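Conserved hypothetical protein (Streptococcus pneumoniae, PDB 4QDY) is of unknown function but belongs to the YbbR-like family, carrying two YbbR domains in tandem. Local coordinates at the interface of chains A and B. Numbering follows the deposited sequence. Chains: chain A/B, conserved hypothetical protein.

The interface of chains A and B. Residues chain A 167-169, 187-188; chain B 74, 94.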
ATOM      1  N   SER A 167     -11.268   9.888  18.420  1.00 60.39           N
ATOM      2  CA  SER A 167     -11.349   9.208  17.134  1.00 58.91           C
ATOM      3  C   SER A 167     -10.450   7.978  17.117  1.00 61.12           C
ATOM      4  O   SER A 167      -9.265   8.061  17.462  1.00 60.92           O
ATOM      5  CB  SER A 167     -10.974  10.154  15.999  1.00 62.65           C
ATOM      6  OG  SER A 167     -11.863  11.257  15.951  1.00 73.83           O
ATOM      7  N   VAL A 168     -11.034   6.830  16.743  1.00 56.08           N
ATOM      8  CA  VAL A 168     -10.341   5.545  16.649  1.00 54.46           C
ATOM      9  C   VAL A 168     -10.496   5.014  15.208  1.00 56.71           C
ATOM     10  O   VAL A 168     -11.597   5.098  14.654  1.00 56.27           O
ATOM     11  CB  VAL A 168     -10.807   4.500  17.708  1.00 58.41           C
ATOM     12  CG1 VAL A 168     -10.454   4.941  19.124  1.00 58.90           C
ATOM     13  CG2 VAL A 168     -12.298   4.180  17.591  1.00 58.49           C
ATOM     14  N   PRO A 169      -9.423   4.477  14.581  1.00 52.16           N
ATOM     15  CA  PRO A 169      -9.563   3.975  13.202  1.00 51.23           C
ATOM     16  C   PRO A 169     -10.410   2.705  13.111  1.00 54.40           C
ATOM     17  O   PRO A 169     -10.499   1.942  14.074  1.00 54.13           O
ATOM     18  CB  PRO A 169      -8.121   3.678  12.789  1.00 52.41           C
ATOM     19  CG  PRO A 169      -7.402   3.420  14.057  1.00 57.06           C
ATOM     20  CD  PRO A 169      -8.037   4.318  15.073  1.00 53.46           C
ATOM     21  N   PHE A 187     -13.586   6.339   7.595  1.00 51.06           N
ATOM     22  CA  PHE A 187     -12.291   5.705   7.864  1.00 49.74           C
ATOM     23  C   PHE A 187     -12.054   5.555   9.379  1.00 53.68           C
ATOM     24  O   PHE A 187     -11.265   4.698   9.785  1.00 52.67           O
ATOM     25  CB  PHE A 187     -11.137   6.489   7.215  1.00 51.20           C
ATOM     26  CG  PHE A 187     -11.111   7.979   7.463  1.00 53.27           C
ATOM     27  CD1 PHE A 187     -10.493   8.503   8.592  1.00 56.23           C
ATOM     28  CD2 PHE A 187     -11.659   8.862   6.542  1.00 56.08           C
ATOM     29  CE1 PHE A 187     -10.468   9.881   8.818  1.00 57.99           C
ATOM     30  CE2 PHE A 187     -11.620  10.241   6.760  1.00 59.77           C
ATOM     31  CZ  PHE A 187     -11.025  10.742   7.897  1.00 57.94           C
ATOM     32  N   ASP A 188     -12.741   6.371  10.203  1.00 51.08           N
ATOM     33  CA  ASP A 188     -12.642   6.319  11.660  1.00 51.04           C
ATOM     34  C   ASP A 188     -14.009   6.646  12.298  1.00 55.20           C
ATOM     35  O   ASP A 188     -14.963   6.982  11.591  1.00 55.12           O
ATOM     36  CB  ASP A 188     -11.541   7.271  12.185  1.00 53.12           C
ATOM     37  CG  ASP A 188     -11.699   8.759  11.910  1.00 65.40           C
ATOM     38  OD1 ASP A 188     -12.663   9.143  11.208  1.00 67.01           O
ATOM     39  OD2 ASP A 188     -10.839   9.538  12.372  1.00 71.84           O
TER
ATOM     40  N   GLU B  74      -3.435   6.660  13.341  1.00 57.10           N
ATOM     41  CA  GLU B  74      -3.999   7.337  12.171  1.00 56.23           C
ATOM     42  C   GLU B  74      -3.376   8.734  12.100  1.00 60.37           C
ATOM     43  O   GLU B  74      -3.310   9.437  13.114  1.00 60.68           O
ATOM     44  CB  GLU B  74      -5.541   7.377  12.145  1.00 57.39           C
ATOM     45  CG  GLU B  74      -6.239   8.119  13.274  1.00 69.19           C
ATOM     46  CD  GLU B  74      -7.723   8.361  13.056  1.00 88.24           C
ATOM     47  OE1 GLU B  74      -8.239   8.017  11.968  1.00 71.78           O
ATOM     48  OE2 GLU B  74      -8.360   8.944  13.962  1.00 87.36           O
ATOM     49  N   LYS B  94      -7.410  11.262   6.423  1.00 46.29           N
ATOM     50  CA  LYS B  94      -6.472  10.579   7.319  1.00 46.28           C
ATOM     51  C   LYS B  94      -6.257   9.129   6.876  1.00 50.90           C
ATOM     52  O   LYS B  94      -7.178   8.507   6.340  1.00 50.12           O
ATOM     53  CB  LYS B  94      -6.968  10.612   8.778  1.00 48.57           C
ATOM     54  CG  LYS B  94      -7.119  12.006   9.375  1.00 59.50           C
ATOM     55  CD  LYS B  94      -7.622  11.964  10.815  1.00 67.77           C
ATOM     56  CE  LYS B  94      -7.749  13.352  11.399  1.00 76.28           C
ATOM     57  NZ  LYS B  94      -8.208  13.324  12.812  1.00 85.01           N
TER
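B:Glu74 reaches from strand 71-76 of one subunit to A:Asp188, at the start of strand 188-196 of the other, and the packing around them is a worked example of side chains crossing at a subunit interface. The patch belongs to a two-fold symmetric interface, which may or may not be the biological one. The two acids cross at about a right angle, with their carboxylate planes turned 69° apart. OD2 of A:Asp188 lies in front of the fork of the glutamate carboxylate, 3.0 Å from B:Glu74 OE1 and equally near OE2. Unless one carboxyl is protonated this is a contact between acceptors, doubtful as modelled; a shared proton is possible, but protons are not seen, and at 2.74 Å resolution the shortness of the contact carries nothing. B:Glu74 is extended beyond CG (chi2 169°), which carries its carboxylate out to the partner, where OE2 also packs against CB of A:Ser167 at 3.5 Å. A:Pro169, on the same strand 164-173, flanks the glutamate more loosely.

Beside the acids, A:Phe187 and B:Lys94 form the apolar part of the patch, their side chains crossing nearly perpendicularly. The start of the lysine chain lies over one face of the ring near CE1, which sits 3.6 Å from B:Lys94 CB. The backbone O of B:Lys94 stands over that same face, 4.0 Å above the plane and offset toward the rim. From there the fully extended lysine chain runs toward the acids. Its positive charge may temper their repulsion without direct contact, the amine NZ of B:Lys94 stopping 4.6 Å from A:Asp188 OD2.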